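Local coordinates for thymidylate synthase 1 (PDB 1BKP), which probably catalyses the reductive methylation of dUMP to dTMP, with 5,10-methylenetetrahydrofolate as both methyl donor and reductant, at residues A[129-134]-A[202-208]; A[2-8]-A[238-242]; A[109-113]-A[145-151]; A[74-78]-A[253-257]. One frame throughout, in Å; residues are numbered along the deposited sequence.

The four contacts tie distant parts of the chain round the mixed sheet of thymidylate synthase. Interactions 1 and 4 touch, their centres about 14 Å apart, where Ile202 and Val205 pack on Phe253. Interactions 3 and 4 touch through Leu111 against Trp75 and Lys78. This trio links helices 64-75, 108-112, 125-135 and 188-206 with the 253-257 loop, and interaction 3 carries it to the dimer interface. Interaction 2 ties the N-terminal helix separately, its centre about 28 Å from that of interaction 1 and about 33 Å from that of interaction 3. Along the chain, interactions 1 and 3 alternate and nest inside the loops closed by interactions 2 and 4, which cross because 253-257 follows 238-242.

Interaction 1. Residues A[129-134]-A[202-208]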
loop_
_atom_site.group_PDB
_atom_site.type_symbol
_atom_site.label_atom_id
_atom_site.label_comp_id
_atom_site.label_asym_id
_atom_site.label_seq_id
_atom_site.Cartn_x
_atom_site.Cartn_y
_atom_site.Cartn_z
ATOM N N LEU A 129 12.401 -8.987 -9.678
ATOM C CA LEU A 129 11.984 -7.639 -10.095
ATOM C C LEU A 129 12.901 -7.101 -11.198
ATOM O O LEU A 129 12.408 -6.567 -12.222
ATOM C CB LEU A 129 12.114 -6.662 -8.867
ATOM C CG LEU A 129 11.882 -5.126 -9.211
ATOM C CD1 LEU A 129 10.418 -4.906 -9.660
ATOM C CD2 LEU A 129 12.268 -4.152 -8.037
ATOM N N LEU A 130 14.224 -7.247 -11.044
ATOM C CA LEU A 130 15.156 -6.675 -12.060
ATOM C C LEU A 130 14.890 -7.275 -13.463
ATOM O O LEU A 130 14.722 -6.532 -14.473
ATOM C CB LEU A 130 16.599 -6.935 -11.638
ATOM C CG LEU A 130 17.080 -5.976 -10.526
ATOM C CD1 LEU A 130 18.424 -6.416 -10.148
ATOM C CD2 LEU A 130 17.115 -4.440 -10.886
ATOM N N HIS A 131 14.652 -8.594 -13.460
ATOM C CA HIS A 131 14.378 -9.322 -14.684
ATOM C C HIS A 131 13.069 -8.829 -15.309
ATOM O O HIS A 131 12.987 -8.564 -16.495
ATOM C CB HIS A 131 14.322 -10.810 -14.420
ATOM C CG HIS A 131 13.925 -11.626 -15.649
ATOM N ND1 HIS A 131 12.613 -11.759 -16.056
ATOM C CD2 HIS A 131 14.670 -12.251 -16.581
ATOM C CE1 HIS A 131 12.577 -12.413 -17.205
ATOM N NE2 HIS A 131 13.807 -12.729 -17.544
ATOM N N GLN A 132 12.022 -8.722 -14.485
ATOM C CA GLN A 132 10.684 -8.312 -14.954
ATOM C C GLN A 132 10.571 -6.867 -15.455
ATOM O O GLN A 132 9.874 -6.594 -16.456
ATOM C CB GLN A 132 9.645 -8.566 -13.849
ATOM C CG GLN A 132 9.402 -10.103 -13.604
ATOM C CD GLN A 132 8.836 -10.819 -14.888
ATOM O OE1 GLN A 132 9.560 -11.452 -15.625
ATOM N NE2 GLN A 132 7.560 -10.654 -15.139
ATOM N N LEU A 133 11.303 -5.954 -14.814
ATOM C CA LEU A 133 11.291 -4.578 -15.290
ATOM C C LEU A 133 11.884 -4.516 -16.730
ATOM O O LEU A 133 11.438 -3.726 -17.571
ATOM C CB LEU A 133 12.150 -3.702 -14.360
ATOM C CG LEU A 133 11.512 -3.407 -12.981
ATOM C CD1 LEU A 133 12.496 -2.626 -12.089
ATOM C CD2 LEU A 133 10.167 -2.587 -13.243
ATOM N N LYS A 134 12.886 -5.343 -17.001
ATOM C CA LYS A 134 13.467 -5.340 -18.356
ATOM C C LYS A 134 12.677 -6.163 -19.369
ATOM O O LYS A 134 12.622 -5.780 -20.521
ATOM C CB LYS A 134 14.909 -5.934 -18.352
ATOM C CG LYS A 134 15.901 -5.073 -17.522
ATOM C CD LYS A 134 17.331 -5.612 -17.553
ATOM C CE LYS A 134 17.407 -6.882 -16.689
ATOM N NZ LYS A 134 18.837 -7.264 -16.435
ATOM N N ILE A 202 18.137 1.602 -9.672
ATOM C CA ILE A 202 17.460 0.564 -10.462
ATOM C C ILE A 202 17.194 1.070 -11.867
ATOM O O ILE A 202 17.378 0.350 -12.815
ATOM C CB ILE A 202 16.157 -0.131 -9.739
ATOM C CG1 ILE A 202 16.632 -1.091 -8.601
ATOM C CG2 ILE A 202 15.333 -0.945 -10.864
ATOM C CD1 ILE A 202 15.563 -1.605 -7.703
ATOM N N ALA A 203 16.823 2.319 -12.008
ATOM C CA ALA A 203 16.584 2.854 -13.337
ATOM C C ALA A 203 17.915 2.818 -14.172
ATOM O O ALA A 203 17.897 2.491 -15.392
ATOM C CB ALA A 203 16.104 4.300 -13.197
ATOM N N GLN A 204 19.065 3.074 -13.476
ATOM C CA GLN A 204 20.329 3.130 -14.161
ATOM C C GLN A 204 20.685 1.762 -14.713
ATOM O O GLN A 204 21.079 1.685 -15.853
ATOM C CB GLN A 204 21.438 3.670 -13.238
ATOM C CG GLN A 204 22.872 3.514 -13.883
ATOM C CD GLN A 204 23.907 4.335 -13.142
ATOM O OE1 GLN A 204 23.674 5.504 -12.883
ATOM N NE2 GLN A 204 25.074 3.721 -12.790
ATOM N N VAL A 205 20.453 0.697 -13.951
ATOM C CA VAL A 205 20.823 -0.626 -14.379
ATOM C C VAL A 205 19.822 -1.401 -15.282
ATOM O O VAL A 205 20.141 -2.492 -15.788
ATOM C CB VAL A 205 21.256 -1.459 -13.219
ATOM C CG1 VAL A 205 22.445 -0.804 -12.561
ATOM C CG2 VAL A 205 20.107 -1.704 -12.214
ATOM N N THR A 206 18.604 -0.861 -15.437
ATOM C CA THR A 206 17.602 -1.486 -16.256
ATOM C C THR A 206 17.424 -0.650 -17.525
ATOM O O THR A 206 16.639 -0.987 -18.403
ATOM C CB THR A 206 16.309 -1.644 -15.534
ATOM O OG1 THR A 206 15.826 -0.357 -15.052
ATOM C CG2 THR A 206 16.479 -2.663 -14.413
ATOM N N GLY A 207 18.089 0.470 -17.570
ATOM C CA GLY A 207 18.037 1.315 -18.728
ATOM C C GLY A 207 16.857 2.222 -18.922
ATOM O O GLY A 207 16.461 2.480 -20.087
ATOM N N TYR A 208 16.208 2.661 -17.848
ATOM C CA TYR A 208 15.081 3.561 -18.048
ATOM C C TYR A 208 15.399 4.890 -17.519
ATOM O O TYR A 208 16.408 5.078 -16.810
ATOM C CB TYR A 208 13.811 3.054 -17.284
ATOM C CG TYR A 208 13.287 1.762 -17.788
ATOM C CD1 TYR A 208 12.703 1.686 -19.075
ATOM C CD2 TYR A 208 13.394 0.579 -17.018
ATOM C CE1 TYR A 208 12.233 0.460 -19.587
ATOM C CE2 TYR A 208 12.961 -0.626 -17.503
ATOM C CZ TYR A 208 12.369 -0.682 -18.793
ATOM O OH TYR A 208 11.877 -1.879 -19.295
#
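Leu133 and Leu130 of helix 125-135 meet Ile202 of helix 188-206 through methyl groups. The Leu133 and Ile202 side chains cross at about a right angle, with CD1 of Leu133 3.5 Å from CG2 of Ile202. CD2 of Leu130 touches the same Ile202 CG2 at 3.9 Å, coming in at a slant. Ile202 holds CG2 anti to its backbone N, which turns this methyl to the partner helix, where both leucines touch it. The Thr206 methyl CG2 sits between CD2 of Leu130 and CG of Lys134, 4.0 Å from each. Its hydroxyl turns back along its own helix, where OG1 donates to Ile202 O at 2.8 Å. Thr206 thus presents carbon to the partner helix. Past the turn at Gly207, Tyr208 reaches back, and its OH donates to Leu133 O at 2.6 Å. This oxygen lies at the ring edge, and the hydroxyl is tilted 24° from the carbonyl plane. The bond falls near the C-terminal end of helix 125-135. Trp166 and Leu173 of the sheet touch both Leu133 and Ile202. The axes of the short helical segments 129-134 and 202-206 cross at -60°, 10.5 Å apart at closest approach. The arrangement is helix-on-helix packing against a sheet, part of the alpha/beta thymidylate synthase fold.

Interaction 2. Residues A[2-8]-A[238-242]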
loop_
_atom_site.group_PDB
_atom_site.type_symbol
_atom_site.label_atom_id
_atom_site.label_comp_id
_atom_site.label_asym_id
_atom_site.label_seq_id
_atom_site.Cartn_x
_atom_site.Cartn_y
_atom_site.Cartn_z
ATOM N N GLN A 2 10.532 20.816 -4.006
ATOM C CA GLN A 2 10.934 20.657 -2.694
ATOM C C GLN A 2 10.038 19.701 -1.853
ATOM O O GLN A 2 8.792 19.791 -1.620
ATOM C CB GLN A 2 11.272 21.962 -1.833
ATOM C CG GLN A 2 12.945 22.312 -1.812
ATOM C CD GLN A 2 13.917 21.122 -1.480
ATOM O OE1 GLN A 2 15.063 21.132 -1.913
ATOM N NE2 GLN A 2 13.508 20.199 -0.602
ATOM N N PHE A 3 10.818 18.815 -1.326
ATOM C CA PHE A 3 10.403 17.973 -0.267
ATOM C C PHE A 3 10.168 18.962 0.921
ATOM O O PHE A 3 9.303 18.731 1.700
ATOM C CB PHE A 3 11.560 17.042 0.043
ATOM C CG PHE A 3 11.276 16.041 1.153
ATOM C CD1 PHE A 3 9.963 15.742 1.555
ATOM C CD2 PHE A 3 12.299 15.432 1.820
ATOM C CE1 PHE A 3 9.707 14.852 2.620
ATOM C CE2 PHE A 3 11.990 14.521 2.912
ATOM C CZ PHE A 3 10.737 14.258 3.278
ATOM N N ASP A 4 10.916 20.055 1.062
ATOM C CA ASP A 4 10.723 20.964 2.203
ATOM C C ASP A 4 9.318 21.458 2.172
ATOM O O ASP A 4 8.692 21.588 3.195
ATOM C CB ASP A 4 11.603 22.213 2.065
ATOM C CG ASP A 4 13.102 21.930 2.338
ATOM O OD1 ASP A 4 13.389 21.332 3.360
ATOM O OD2 ASP A 4 13.954 22.443 1.606
ATOM N N LYS A 5 8.827 21.832 0.994
ATOM C CA LYS A 5 7.448 22.353 0.921
ATOM C C LYS A 5 6.378 21.356 1.302
ATOM O O LYS A 5 5.499 21.629 2.092
ATOM C CB LYS A 5 7.175 22.881 -0.503
ATOM C CG LYS A 5 8.025 24.137 -0.733
ATOM C CD LYS A 5 7.679 24.892 -1.984
ATOM C CE LYS A 5 8.685 25.995 -2.165
ATOM N NZ LYS A 5 8.690 26.808 -0.908
ATOM N N GLN A 6 6.512 20.147 0.763
ATOM C CA GLN A 6 5.545 19.114 1.044
ATOM C C GLN A 6 5.646 18.643 2.431
ATOM O O GLN A 6 4.617 18.355 3.053
ATOM C CB GLN A 6 5.722 17.940 0.050
ATOM C CG GLN A 6 5.319 18.383 -1.368
ATOM C CD GLN A 6 5.287 17.163 -2.334
ATOM O OE1 GLN A 6 4.629 16.174 -2.049
ATOM N NE2 GLN A 6 6.041 17.214 -3.386
ATOM N N TYR A 7 6.884 18.534 2.932
ATOM C CA TYR A 7 7.047 18.028 4.329
ATOM C C TYR A 7 6.412 19.014 5.369
ATOM O O TYR A 7 5.643 18.621 6.268
ATOM C CB TYR A 7 8.555 17.833 4.576
ATOM C CG TYR A 7 8.926 17.453 5.975
ATOM C CD1 TYR A 7 8.878 16.128 6.355
ATOM C CD2 TYR A 7 9.414 18.385 6.860
ATOM C CE1 TYR A 7 9.310 15.675 7.611
ATOM C CE2 TYR A 7 9.876 17.970 8.130
ATOM C CZ TYR A 7 9.819 16.622 8.514
ATOM O OH TYR A 7 10.168 16.175 9.789
ATOM N N ASN A 8 6.697 20.304 5.163
ATOM C CA ASN A 8 6.217 21.342 6.005
ATOM C C ASN A 8 4.698 21.365 5.999
ATOM O O ASN A 8 4.089 21.707 7.013
ATOM C CB ASN A 8 6.728 22.695 5.552
ATOM C CG ASN A 8 8.200 22.999 5.903
ATOM O OD1 ASN A 8 8.704 24.073 5.520
ATOM N ND2 ASN A 8 8.900 22.079 6.465
ATOM N N GLN A 238 14.796 27.966 3.003
ATOM C CA GLN A 238 14.902 26.724 2.188
ATOM C C GLN A 238 15.934 27.018 1.024
ATOM O O GLN A 238 15.837 28.043 0.352
ATOM C CB GLN A 238 13.542 26.318 1.588
ATOM C CG GLN A 238 12.486 26.037 2.684
ATOM C CD GLN A 238 11.109 25.813 2.159
ATOM O OE1 GLN A 238 10.892 25.659 0.976
ATOM N NE2 GLN A 238 10.142 25.809 3.053
ATOM N N PHE A 239 16.822 26.070 0.750
ATOM C CA PHE A 239 17.850 26.196 -0.256
ATOM C C PHE A 239 17.493 25.323 -1.433
ATOM O O PHE A 239 16.505 24.589 -1.390
ATOM C CB PHE A 239 19.148 25.751 0.354
ATOM C CG PHE A 239 19.617 26.697 1.468
ATOM C CD1 PHE A 239 19.640 28.091 1.244
ATOM C CD2 PHE A 239 19.825 26.233 2.757
ATOM C CE1 PHE A 239 19.844 28.992 2.294
ATOM C CE2 PHE A 239 20.036 27.125 3.815
ATOM C CZ PHE A 239 20.037 28.504 3.558
ATOM N N GLU A 240 18.239 25.446 -2.512
ATOM C CA GLU A 240 17.994 24.616 -3.688
ATOM C C GLU A 240 18.487 23.227 -3.363
ATOM O O GLU A 240 19.426 23.058 -2.582
ATOM C CB GLU A 240 18.796 25.150 -4.901
ATOM C CG GLU A 240 18.401 26.538 -5.325
ATOM C CD GLU A 240 18.664 26.767 -6.802
ATOM O OE1 GLU A 240 19.520 26.049 -7.374
ATOM O OE2 GLU A 240 18.001 27.655 -7.394
ATOM N N ALA A 241 17.933 22.229 -4.038
ATOM C CA ALA A 241 18.318 20.912 -3.738
ATOM C C ALA A 241 19.734 20.619 -4.266
ATOM O O ALA A 241 20.139 21.171 -5.303
ATOM C CB ALA A 241 17.329 19.939 -4.283
ATOM N N PRO A 242 20.495 19.727 -3.562
ATOM C CA PRO A 242 21.840 19.350 -3.979
ATOM C C PRO A 242 21.705 18.422 -5.181
ATOM O O PRO A 242 20.625 17.891 -5.464
ATOM C CB PRO A 242 22.368 18.606 -2.739
ATOM C CG PRO A 242 21.171 18.084 -2.081
ATOM C CD PRO A 242 20.166 19.148 -2.242
#
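Lys5 NZ donates a hydrogen bond to Gln238 OE1 at 3.1 Å. The ammonium group is tilted 31° from the carbonyl plane of the amide. Lys5 runs straight until its last torsion, where it bends (chi4 -55°) to bring NZ to the oxygen. At the other end of the same amide, Gln238 NE2 lies 3.3 Å from Asn8 OD1, the two amide planes 71° apart. Carbon contacts follow along Gln238. Extended beyond CG, it slides past Asp4 in the opposite direction, and its CD rests 3.6 Å from Asp4 CB. Gln2 OE1 touches the methyl CB of Ala241 at 3.5 Å. Both Gln2 and Asp4 also bond another loop: Gln2 NE2 donates to Ile56 O, and Asp4 OD2 bonds Thr58 OG1. Thr58 OG1 also bonds Phe239 N. In the direct join a lysine ammonium thus meets a neutral amide oxygen, with no salt bridge between the segments, while Thr58 ties the two together with Asp4 OD2 bonded to its hydroxyl.

Interaction 3. Residues A[109-113]-A[145-151]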
loop_
_atom_site.group_PDB
_atom_site.type_symbol
_atom_site.label_atom_id
_atom_site.label_comp_id
_atom_site.label_asym_id
_atom_site.label_seq_id
_atom_site.Cartn_x
_atom_site.Cartn_y
_atom_site.Cartn_z
ATOM N N PHE A 109 16.341 -10.261 4.910
ATOM C CA PHE A 109 16.068 -11.700 4.871
ATOM C C PHE A 109 14.910 -11.983 3.887
ATOM O O PHE A 109 15.004 -12.897 3.050
ATOM C CB PHE A 109 15.670 -12.191 6.252
ATOM C CG PHE A 109 15.421 -13.674 6.290
ATOM C CD1 PHE A 109 16.503 -14.562 6.466
ATOM C CD2 PHE A 109 14.147 -14.183 6.065
ATOM C CE1 PHE A 109 16.265 -15.959 6.401
ATOM C CE2 PHE A 109 13.917 -15.557 5.980
ATOM C CZ PHE A 109 14.975 -16.451 6.148
ATOM N N GLN A 110 13.869 -11.138 3.877
ATOM C CA GLN A 110 12.751 -11.374 2.994
ATOM C C GLN A 110 13.159 -11.160 1.532
ATOM O O GLN A 110 12.648 -11.825 0.640
ATOM C CB GLN A 110 11.588 -10.456 3.370
ATOM C CG GLN A 110 10.882 -10.931 4.730
ATOM C CD GLN A 110 10.406 -12.371 4.640
ATOM O OE1 GLN A 110 9.918 -12.794 3.570
ATOM N NE2 GLN A 110 10.522 -13.137 5.707
ATOM N N LEU A 111 13.978 -10.143 1.292
ATOM C CA LEU A 111 14.441 -9.808 -0.083
ATOM C C LEU A 111 15.418 -10.841 -0.700
ATOM O O LEU A 111 15.646 -10.851 -1.949
ATOM C CB LEU A 111 15.073 -8.402 -0.141
ATOM C CG LEU A 111 13.993 -7.286 0.038
ATOM C CD1 LEU A 111 14.582 -5.916 -0.045
ATOM C CD2 LEU A 111 12.790 -7.388 -0.943
ATOM N N GLY A 112 15.958 -11.716 0.179
ATOM C CA GLY A 112 16.947 -12.675 -0.259
ATOM C C GLY A 112 16.432 -14.101 -0.356
ATOM O O GLY A 112 17.185 -14.952 -0.854
ATOM N N LYS A 113 15.175 -14.368 0.053
ATOM C CA LYS A 113 14.629 -15.705 0.037
ATOM C C LYS A 113 14.423 -16.132 -1.417
ATOM O O LYS A 113 13.764 -15.437 -2.159
ATOM C CB LYS A 113 13.291 -15.645 0.748
ATOM C CG LYS A 113 12.778 -16.888 1.325
ATOM C CD LYS A 113 11.859 -16.537 2.510
ATOM C CE LYS A 113 11.338 -17.772 3.064
ATOM N NZ LYS A 113 10.172 -17.496 3.894
ATOM N N MET A 145 7.718 -6.924 -1.298
ATOM C CA MET A 145 6.969 -7.010 -0.041
ATOM C C MET A 145 7.797 -7.552 1.044
ATOM O O MET A 145 8.239 -8.742 0.950
ATOM C CB MET A 145 5.795 -8.055 -0.305
ATOM C CG MET A 145 4.770 -8.277 0.875
ATOM S SD MET A 145 4.097 -6.756 1.403
ATOM C CE MET A 145 3.256 -6.184 -0.070
ATOM N N LEU A 146 7.933 -6.773 2.116
ATOM C CA LEU A 146 8.677 -7.256 3.299
ATOM C C LEU A 146 7.710 -7.764 4.345
ATOM O O LEU A 146 8.149 -8.545 5.216
ATOM C CB LEU A 146 9.467 -6.142 3.925
ATOM C CG LEU A 146 10.510 -5.417 3.086
ATOM C CD1 LEU A 146 11.247 -4.226 3.801
ATOM C CD2 LEU A 146 11.501 -6.505 2.579
ATOM N N TRP A 147 6.416 -7.446 4.201
ATOM C CA TRP A 147 5.349 -7.895 5.163
ATOM C C TRP A 147 4.876 -9.318 4.762
ATOM O O TRP A 147 3.861 -9.483 4.074
ATOM C CB TRP A 147 4.131 -6.974 5.139
ATOM C CG TRP A 147 3.218 -7.138 6.301
ATOM C CD1 TRP A 147 2.178 -7.960 6.397
ATOM C CD2 TRP A 147 3.312 -6.435 7.540
ATOM N NE1 TRP A 147 1.589 -7.830 7.644
ATOM C CE2 TRP A 147 2.277 -6.903 8.365
ATOM C CE3 TRP A 147 4.187 -5.457 8.028
ATOM C CZ2 TRP A 147 2.071 -6.416 9.674
ATOM C CZ3 TRP A 147 3.995 -4.963 9.340
ATOM C CH2 TRP A 147 2.965 -5.433 10.130
ATOM N N ASN A 148 5.671 -10.310 5.088
ATOM C CA ASN A 148 5.390 -11.694 4.787
ATOM C C ASN A 148 4.552 -12.181 5.996
ATOM O O ASN A 148 5.091 -12.401 7.079
ATOM C CB ASN A 148 6.700 -12.484 4.755
ATOM C CG ASN A 148 6.481 -13.960 4.387
ATOM O OD1 ASN A 148 5.429 -14.551 4.697
ATOM N ND2 ASN A 148 7.522 -14.595 3.832
ATOM N N PRO A 149 3.253 -12.474 5.762
ATOM C CA PRO A 149 2.336 -12.915 6.844
ATOM C C PRO A 149 2.718 -14.199 7.594
ATOM O O PRO A 149 2.392 -14.347 8.751
ATOM C CB PRO A 149 0.956 -13.000 6.138
ATOM C CG PRO A 149 1.341 -13.243 4.642
ATOM C CD PRO A 149 2.629 -12.536 4.415
ATOM N N ASP A 150 3.470 -15.055 6.934
ATOM C CA ASP A 150 3.853 -16.345 7.516
ATOM C C ASP A 150 5.022 -16.191 8.471
ATOM O O ASP A 150 5.279 -17.076 9.266
ATOM C CB ASP A 150 4.331 -17.291 6.404
ATOM C CG ASP A 150 3.203 -17.922 5.635
ATOM O OD1 ASP A 150 2.110 -18.114 6.147
ATOM O OD2 ASP A 150 3.423 -18.291 4.500
ATOM N N GLU A 151 5.703 -15.065 8.401
ATOM C CA GLU A 151 6.904 -14.922 9.197
ATOM C C GLU A 151 6.970 -13.726 10.120
ATOM O O GLU A 151 8.012 -13.533 10.772
ATOM C CB GLU A 151 8.142 -14.902 8.246
ATOM C CG GLU A 151 8.246 -16.178 7.443
ATOM C CD GLU A 151 9.720 -16.493 7.055
ATOM O OE1 GLU A 151 10.273 -15.951 6.111
ATOM O OE2 GLU A 151 10.321 -17.296 7.769
#
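The Gln110 amide is turned almost square to two other flat groups, 82° from the Asn148 amide and 84° from the Glu151 carboxylate. Asn148 ND2 points at Gln110 OE1 from above the carbonyl plane, 3.0 Å away. Gln110 NE2 donates in its own amide plane to Glu151 OE1 at 2.9 Å. Lys113 NZ reaches that oxygen from the opposite face of the carboxylate, a salt bridge of 2.7 Å. The edge of the Phe109 ring also meets it, CE2 being 3.7 Å from Glu151 OE1. Gln110 bends at chi2 (-56°), which turns its amide toward Asn148 and Glu151. With an alanine in place of Gln110, Glu151 OE1 would probably lose one of its two donors here, and Asn148 ND2 its acceptor in this chain. Beside this polar group, Leu111 CG packs on Leu146 CD2 at 3.6 Å. His105 takes up other ends of the network: its ND1 bonds Glu151 OE2, and its backbone O accepts from Gln110 NE2. Lys113 and Asn148 also bond Asp150 of the second subunit. Glu151 OE1 is thus gripped from both faces of its carboxylate, which would probably favour the charged form, and the network runs on into the dimer interface.

Interaction 4. Residues A[74-78]-A[253-257]; sequences IWQLK and FYDFT
The end of helix 64-75 meets the loop between strands 243-246 and 261-264. Gln76, just past the helix, makes the main link. Its NE2 donates to two backbone carbonyls, Phe256 O at 2.9 Å and Phe253 O at 3.0 Å. Both bonds are nearly straight (165° and 170°), and both oxygens lie near the amide plane. CG is anti to the backbone N (chi1 -167°) and the chain stays extended beyond it, which carries the amide to the loop. A water donates to Gln76 OE1 at 2.7 Å and to Phe256 O. A leucine at Gln76 would probably leave both loop carbonyls without this donor and the water without one of its two acceptors. Phe253 sets its ring edge to Trp75 O, with CE2 3.6 Å away. Lys78 crosses Tyr254 at about a right angle, its NZ donating to OH at 2.7 Å. Asp127 also bonds this OH, and Asp124 forms a salt bridge with Lys78. One side-chain amide thus ties two main-chain carbonyls of the loop to the helix end.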
loop_
_atom_site.group_PDB
_atom_site.type_symbol
_atom_site.label_atom_id
_atom_site.label_comp_id
_atom_site.label_asym_id
_atom_site.label_seq_id
_atom_site.Cartn_x
_atom_site.Cartn_y
_atom_site.Cartn_z
ATOM N N ILE A 74 19.970 -3.787 3.225
ATOM C CA ILE A 74 18.683 -4.445 2.962
ATOM C C ILE A 74 18.485 -4.984 1.497
ATOM O O ILE A 74 18.108 -6.196 1.281
ATOM C CB ILE A 74 17.511 -3.452 3.254
ATOM C CG1 ILE A 74 17.527 -2.988 4.769
ATOM C CG2 ILE A 74 16.098 -4.131 2.984
ATOM C CD1 ILE A 74 16.649 -1.607 4.898
ATOM N N TRP A 75 18.714 -4.119 0.520
ATOM C CA TRP A 75 18.416 -4.440 -0.884
ATOM C C TRP A 75 19.521 -5.077 -1.724
ATOM O O TRP A 75 19.205 -5.874 -2.600
ATOM C CB TRP A 75 17.997 -3.167 -1.626
ATOM C CG TRP A 75 16.549 -2.743 -1.302
ATOM C CD1 TRP A 75 16.055 -2.121 -0.152
ATOM C CD2 TRP A 75 15.419 -3.033 -2.131
ATOM N NE1 TRP A 75 14.673 -2.020 -0.248
ATOM C CE2 TRP A 75 14.255 -2.557 -1.448
ATOM C CE3 TRP A 75 15.281 -3.632 -3.393
ATOM C CZ2 TRP A 75 12.970 -2.664 -1.999
ATOM C CZ3 TRP A 75 13.969 -3.735 -3.954
ATOM C CH2 TRP A 75 12.850 -3.254 -3.255
ATOM N N GLN A 76 20.782 -4.803 -1.401
ATOM C CA GLN A 76 21.904 -5.308 -2.180
ATOM C C GLN A 76 22.533 -6.510 -1.506
ATOM O O GLN A 76 22.595 -7.584 -2.109
ATOM C CB GLN A 76 22.969 -4.223 -2.392
ATOM C CG GLN A 76 23.958 -4.646 -3.435
ATOM C CD GLN A 76 25.148 -3.745 -3.395
ATOM O OE1 GLN A 76 25.797 -3.674 -2.385
ATOM N NE2 GLN A 76 25.373 -2.951 -4.469
ATOM N N LEU A 77 22.927 -6.392 -0.229
ATOM C CA LEU A 77 23.498 -7.541 0.462
ATOM C C LEU A 77 22.339 -8.452 0.869
ATOM O O LEU A 77 22.528 -9.668 1.132
ATOM C CB LEU A 77 24.252 -7.086 1.738
ATOM C CG LEU A 77 25.269 -5.909 1.585
ATOM C CD1 LEU A 77 26.139 -5.779 2.917
ATOM C CD2 LEU A 77 26.102 -6.010 0.426
ATOM N N LYS A 78 21.144 -7.893 1.046
ATOM C CA LYS A 78 19.971 -8.693 1.468
ATOM C C LYS A 78 20.328 -9.429 2.713
ATOM O O LYS A 78 20.087 -10.661 2.851
ATOM C CB LYS A 78 19.551 -9.677 0.346
ATOM C CG LYS A 78 18.955 -8.941 -0.826
ATOM C CD LYS A 78 18.706 -9.768 -2.163
ATOM C CE LYS A 78 19.943 -10.067 -2.933
ATOM N NZ LYS A 78 19.712 -10.575 -4.365
ATOM N N PHE A 253 23.367 -3.845 -10.579
ATOM C CA PHE A 253 22.910 -3.454 -9.253
ATOM C C PHE A 253 23.849 -3.931 -8.093
ATOM O O PHE A 253 23.985 -3.282 -7.056
ATOM C CB PHE A 253 21.527 -4.086 -9.046
ATOM C CG PHE A 253 20.847 -3.646 -7.764
ATOM C CD1 PHE A 253 20.294 -2.357 -7.664
ATOM C CD2 PHE A 253 20.785 -4.509 -6.666
ATOM C CE1 PHE A 253 19.675 -1.928 -6.459
ATOM C CE2 PHE A 253 20.176 -4.071 -5.512
ATOM C CZ PHE A 253 19.623 -2.787 -5.410
ATOM N N TYR A 254 24.484 -5.066 -8.292
ATOM C CA TYR A 254 25.324 -5.634 -7.278
ATOM C C TYR A 254 26.734 -5.074 -7.275
ATOM O O TYR A 254 27.482 -5.421 -6.391
ATOM C CB TYR A 254 25.354 -7.143 -7.391
ATOM C CG TYR A 254 23.976 -7.682 -7.191
ATOM C CD1 TYR A 254 23.435 -7.768 -5.907
ATOM C CD2 TYR A 254 23.199 -8.066 -8.271
ATOM C CE1 TYR A 254 22.110 -8.240 -5.702
ATOM C CE2 TYR A 254 21.874 -8.534 -8.089
ATOM C CZ TYR A 254 21.342 -8.618 -6.812
ATOM O OH TYR A 254 20.052 -9.053 -6.610
ATOM N N ASP A 255 26.993 -4.055 -8.103
ATOM C CA ASP A 255 28.327 -3.464 -8.145
ATOM C C ASP A 255 28.415 -2.138 -7.402
ATOM O O ASP A 255 29.504 -1.616 -7.197
ATOM C CB ASP A 255 28.746 -3.198 -9.604
ATOM C CG ASP A 255 29.147 -4.451 -10.322
ATOM O OD1 ASP A 255 29.400 -5.465 -9.628
ATOM O OD2 ASP A 255 29.158 -4.436 -11.588
ATOM N N PHE A 256 27.290 -1.576 -6.986
ATOM C CA PHE A 256 27.284 -0.275 -6.349
ATOM C C PHE A 256 27.905 -0.341 -4.952
ATOM O O PHE A 256 27.815 -1.359 -4.287
ATOM C CB PHE A 256 25.823 0.251 -6.224
ATOM C CG PHE A 256 25.250 0.850 -7.493
ATOM C CD1 PHE A 256 25.666 2.107 -7.906
ATOM C CD2 PHE A 256 24.255 0.170 -8.218
ATOM C CE1 PHE A 256 25.110 2.742 -9.042
ATOM C CE2 PHE A 256 23.649 0.722 -9.350
ATOM C CZ PHE A 256 24.076 2.054 -9.787
ATOM N N THR A 257 28.662 0.671 -4.565
ATOM C CA THR A 257 29.243 0.636 -3.230
ATOM C C THR A 257 28.985 2.045 -2.789
ATOM O O THR A 257 28.629 2.893 -3.622
ATOM C CB THR A 257 30.848 0.383 -3.205
ATOM O OG1 THR A 257 31.520 1.452 -3.906
ATOM C CG2 THR A 257 31.251 -0.989 -3.787
HETATM O O HOH W 1 28.136 -2.708 -1.574
#